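Local coordinates for phosphopantetheine adenylyltransferase (Archaeoglobus fulgidus, PDB 3DO8), which probably catalyses the reversible transfer of an adenylyl group from ATP to 4'-phosphopantetheine, giving dephospho-CoA and pyrophosphate in coenzyme A biosynthesis, at residues Lys18-Asp21 and Val22-Leu26; Ser47-Pro50 and Phe51-Ala55. All coordinates share one frame; numbering follows the deposited sequence.

Contact 1 (Lys18-Asp21 and Val22-Leu26); sequences KLID and VAIKL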
loop_
_atom_site.group_PDB
_atom_site.type_symbol
_atom_site.label_atom_id
_atom_site.label_comp_id
_atom_site.label_asym_id
_atom_site.label_seq_id
_atom_site.Cartn_x
_atom_site.Cartn_y
_atom_site.Cartn_z
ATOM N N LYS A 18 3.485 -3.159 9.820
ATOM C CA LYS A 18 2.714 -2.361 8.867
ATOM C C LYS A 18 2.624 -3.069 7.525
ATOM O O LYS A 18 1.559 -3.112 6.902
ATOM C CB LYS A 18 3.301 -0.976 8.701
ATOM C CG LYS A 18 3.202 -0.107 9.945
ATOM C CD LYS A 18 3.963 1.208 9.819
ATOM C CE LYS A 18 3.554 2.178 10.939
ATOM N NZ LYS A 18 4.283 3.458 10.758
ATOM N N LEU A 19 3.741 -3.616 7.071
ATOM C CA LEU A 19 3.751 -4.343 5.804
ATOM C C LEU A 19 2.752 -5.507 5.850
ATOM O O LEU A 19 2.005 -5.756 4.896
ATOM C CB LEU A 19 5.138 -4.907 5.517
ATOM C CG LEU A 19 6.301 -3.969 5.257
ATOM C CD1 LEU A 19 7.512 -4.753 4.672
ATOM C CD2 LEU A 19 5.867 -2.838 4.352
ATOM N N ILE A 20 2.806 -6.255 6.942
ATOM C CA ILE A 20 1.956 -7.421 7.109
ATOM C C ILE A 20 0.485 -6.997 7.122
ATOM O O ILE A 20 -0.377 -7.671 6.504
ATOM C CB ILE A 20 2.334 -8.215 8.403
ATOM C CG1 ILE A 20 3.663 -8.935 8.194
ATOM C CG2 ILE A 20 1.252 -9.220 8.802
ATOM C CD1 ILE A 20 4.367 -9.410 9.461
ATOM N N ASP A 21 0.176 -5.886 7.807
ATOM C CA ASP A 21 -1.222 -5.422 7.890
ATOM C C ASP A 21 -1.726 -5.092 6.486
ATOM O O ASP A 21 -2.825 -5.444 6.105
ATOM C CB ASP A 21 -1.339 -4.170 8.759
ATOM C CG ASP A 21 -2.781 -3.819 9.083
ATOM O OD1 ASP A 21 -3.466 -4.677 9.693
ATOM O OD2 ASP A 21 -3.222 -2.676 8.730
ATOM N N VAL A 22 -0.928 -4.349 5.741
ATOM C CA VAL A 22 -1.332 -3.948 4.384
ATOM C C VAL A 22 -1.513 -5.220 3.527
ATOM O O VAL A 22 -2.504 -5.371 2.838
ATOM C CB VAL A 22 -0.320 -2.936 3.742
ATOM C CG1 VAL A 22 -0.567 -2.782 2.246
ATOM C CG2 VAL A 22 -0.344 -1.600 4.488
ATOM N N ALA A 23 -0.566 -6.145 3.594
ATOM C CA ALA A 23 -0.631 -7.351 2.768
ATOM C C ALA A 23 -1.889 -8.160 3.083
ATOM O O ALA A 23 -2.549 -8.650 2.175
ATOM C CB ALA A 23 0.613 -8.210 2.938
ATOM N N ILE A 24 -2.221 -8.318 4.370
ATOM C CA ILE A 24 -3.383 -9.095 4.760
ATOM C C ILE A 24 -4.693 -8.408 4.410
ATOM O O ILE A 24 -5.659 -9.067 4.008
ATOM C CB ILE A 24 -3.322 -9.507 6.253
ATOM C CG1 ILE A 24 -2.138 -10.470 6.443
ATOM C CG2 ILE A 24 -4.623 -10.128 6.675
ATOM C CD1 ILE A 24 -1.836 -10.916 7.886
ATOM N N LYS A 25 -4.740 -7.094 4.556
ATOM C CA LYS A 25 -5.905 -6.351 4.138
ATOM C C LYS A 25 -6.112 -6.493 2.630
ATOM O O LYS A 25 -7.256 -6.627 2.166
ATOM C CB LYS A 25 -5.832 -4.895 4.624
ATOM C CG LYS A 25 -6.101 -4.804 6.135
ATOM C CD LYS A 25 -5.848 -3.458 6.755
ATOM C CE LYS A 25 -6.321 -3.474 8.217
ATOM N NZ LYS A 25 -5.820 -2.319 8.995
ATOM N N LEU A 26 -5.031 -6.527 1.855
ATOM C CA LEU A 26 -5.152 -6.672 0.410
ATOM C C LEU A 26 -5.526 -8.076 -0.006
ATOM O O LEU A 26 -6.297 -8.237 -0.958
ATOM C CB LEU A 26 -3.844 -6.288 -0.315
ATOM C CG LEU A 26 -3.494 -4.808 -0.314
ATOM C CD1 LEU A 26 -2.089 -4.587 -0.939
ATOM C CD2 LEU A 26 -4.560 -3.967 -1.022
#

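Contact 2 (Ser47-Pro50 and Phe51-Ala55); sequences SVLP and FAIRA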
loop_
_atom_site.group_PDB
_atom_site.type_symbol
_atom_site.label_atom_id
_atom_site.label_comp_id
_atom_site.label_asym_id
_atom_site.label_seq_id
_atom_site.Cartn_x
_atom_site.Cartn_y
_atom_site.Cartn_z
ATOM N N SER A 47 22.712 -11.528 11.095
ATOM C CA SER A 47 21.542 -12.277 11.550
ATOM C C SER A 47 21.942 -13.327 12.563
ATOM O O SER A 47 22.836 -14.141 12.308
ATOM C CB SER A 47 20.859 -12.967 10.365
ATOM O OG SER A 47 19.791 -13.810 10.785
ATOM N N VAL A 48 21.259 -13.321 13.697
ATOM C CA VAL A 48 21.495 -14.310 14.737
ATOM C C VAL A 48 20.344 -15.294 14.951
ATOM O O VAL A 48 20.491 -16.214 15.765
ATOM C CB VAL A 48 21.860 -13.632 16.062
ATOM C CG1 VAL A 48 23.174 -12.809 15.860
ATOM C CG2 VAL A 48 20.717 -12.767 16.587
ATOM N N LEU A 49 19.237 -15.154 14.204
ATOM C CA LEU A 49 18.109 -16.080 14.319
ATOM C C LEU A 49 18.036 -16.979 13.095
ATOM O O LEU A 49 18.004 -16.452 11.959
ATOM C CB LEU A 49 16.775 -15.327 14.433
ATOM C CG LEU A 49 16.625 -14.316 15.575
ATOM C CD1 LEU A 49 15.222 -13.689 15.516
ATOM C CD2 LEU A 49 16.941 -14.952 16.945
ATOM N N PRO A 50 17.998 -18.306 13.301
ATOM C CA PRO A 50 17.794 -19.226 12.176
ATOM C C PRO A 50 16.482 -18.965 11.444
ATOM O O PRO A 50 15.528 -18.448 12.037
ATOM C CB PRO A 50 17.731 -20.588 12.840
ATOM C CG PRO A 50 18.558 -20.433 14.088
ATOM C CD PRO A 50 18.178 -19.056 14.565
ATOM N N PHE A 51 16.456 -19.338 10.160
ATOM C CA PHE A 51 15.243 -19.278 9.361
ATOM C C PHE A 51 14.032 -19.827 10.112
ATOM O O PHE A 51 12.996 -19.175 10.162
ATOM C CB PHE A 51 15.447 -20.034 8.040
ATOM C CG PHE A 51 14.168 -20.299 7.305
ATOM C CD1 PHE A 51 13.631 -19.325 6.486
ATOM C CD2 PHE A 51 13.490 -21.505 7.458
ATOM C CE1 PHE A 51 12.448 -19.551 5.818
ATOM C CE2 PHE A 51 12.273 -21.721 6.821
ATOM C CZ PHE A 51 11.760 -20.738 6.002
ATOM N N ALA A 52 14.138 -21.026 10.680
ATOM C CA ALA A 52 13.008 -21.646 11.352
ATOM C C ALA A 52 12.434 -20.759 12.462
ATOM O O ALA A 52 11.215 -20.698 12.649
ATOM C CB ALA A 52 13.393 -23.052 11.898
ATOM N N ILE A 53 13.313 -20.061 13.187
ATOM C CA ILE A 53 12.872 -19.213 14.297
ATOM C C ILE A 53 12.194 -17.947 13.752
ATOM O O ILE A 53 11.134 -17.547 14.230
ATOM C CB ILE A 53 14.060 -18.843 15.211
ATOM C CG1 ILE A 53 14.597 -20.094 15.909
ATOM C CG2 ILE A 53 13.686 -17.750 16.208
ATOM C CD1 ILE A 53 13.649 -20.776 16.835
ATOM N N ARG A 54 12.794 -17.330 12.737
ATOM C CA ARG A 54 12.204 -16.145 12.095
ATOM C C ARG A 54 10.829 -16.460 11.471
ATOM O O ARG A 54 9.864 -15.714 11.652
ATOM C CB ARG A 54 13.179 -15.534 11.079
ATOM C CG ARG A 54 14.427 -14.984 11.764
ATOM C CD ARG A 54 15.431 -14.372 10.806
ATOM N NE ARG A 54 16.159 -15.358 10.028
ATOM C CZ ARG A 54 16.024 -15.579 8.730
ATOM N NH1 ARG A 54 15.142 -14.914 7.995
ATOM N NH2 ARG A 54 16.798 -16.508 8.174
ATOM N N ALA A 55 10.744 -17.568 10.756
ATOM C CA ALA A 55 9.467 -18.016 10.179
ATOM C C ALA A 55 8.420 -18.236 11.271
ATOM O O ALA A 55 7.287 -17.791 11.131
ATOM C CB ALA A 55 9.656 -19.284 9.325
HETATM O O HOH W 1 19.767 -16.251 9.719
#

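Contact 1 (Lys18-Asp21 and Val22-Leu26)
Asp21 and Lys25, one helical turn apart, form a salt bridge in which Lys25 NZ lies 2.6 Å from Asp21 OD2 and takes the syn lone pair of that oxygen, on the side facing OD1. The carboxylate leans along the helix because its CG is anti to the backbone N (chi1 -169°), beside the carbonyl carbon, and the extended lysine brings its ammonium across to meet it. Both charges are buried, and both have further partners: Asp21 OD1 is hydrogen-bonded to Tyr66 OH, OD2 to Tyr89 OH of the second subunit, and Lys25 NZ to the carbonyl oxygen of Lys137. Such a setting probably favours the charged forms of both groups. The helix 14-27 to which they belong is the crossover of a beta-alpha-beta unit joining strands 3-7 and 31-36 of the parallel sheet. Four carbonyls here accept from the N-H four residues on, with Val22 N 3.0 Å from Lys18 O, Ala23 N 2.9 Å from Leu19 O and Ile24 N 2.9 Å from Ile20 O, while Lys25 N reaches Asp21 O at 3.0 Å. On another flank Ile20 and Ile24 run side by side in the same direction, and Ile20 CG2 touches Ile24 CD1 at 3.6 Å; these branched apolar chains suit a flank packed on Val62 and Tyr66 of helix 51-66. Ala23, with its short side chain, packs on Val3 of strand 3-7, which suits a helix lying close to the sheet, whereas Lys18 sends its ammonium away from this turn to hydrogen-bond Ser133 OG.

Contact 2 (Ser47-Pro50 and Phe51-Ala55)
The N-terminus of helix 51-66 is built here, with Pro50 at the N-cap position and Ser47-Leu49 forming the loop that leads into it. Pro50 suits the start of a helix, where its missing N-H costs no bond, and its carbonyl begins the helical pattern: Arg54 N donates to Pro50 O at 3.0 Å with an almost straight N-H...O angle of 171°, and Ile53 N adds a weak bond to the same oxygen. The proline ring lies alongside Ile53, Pro50 CD being 4.0 Å from Ile53 CG1. Arg54 folds back over the loop. Its chain bends at chi3 (-74°), which turns NE toward Leu49 O at 2.9 Å; the oxygen lies in the guanidinium plane, yet the donor stands above the carbonyl plane, 38° out of it. The aliphatic part of the arginine is used as well, for Arg54 CG rests 3.6 Å from Leu49 CB where the two side chains cross. A water donates to both Ser47 OG, at 2.7 Å, and Leu49 O, at 2.9 Å, but accepts only a weak bond from Arg54 NH2. Arginine suits this place because its flat guanidinium offers N-H groups in several directions: besides NE, NH2 forms a salt bridge with Asp38 and bonds Thr36 O, while NH1 bonds Thr8 O. Ser47 OG is held by Glu10. The helix start is thus fastened beside helix 38-44, where Arg54 touches Ala41, and against strand 31-36, where Phe51 and Arg54 both pack on Val35.

How the contacts relate
Contact 1 comes first along the chain, on helix 14-27, and closes before contact 2 opens at the loop entering helix 51-66. Their centres are 22 Å apart and their nearest atoms about 9 Å, so they do not touch. Both belong to a domain with a five-stranded parallel sheet of order 3-2-1-4-5, consistent with the Rossmann-like fold of the HUP clan. Strand 31-36 follows helix 14-27 in sequence, and its Val35 packs against Phe51 and Arg54. Helix 51-66 starts in contact 2, while Val62 and Tyr66 near its other end pack against contact 1. It thereby ties a surface loop to a buried helix that reaches the second subunit.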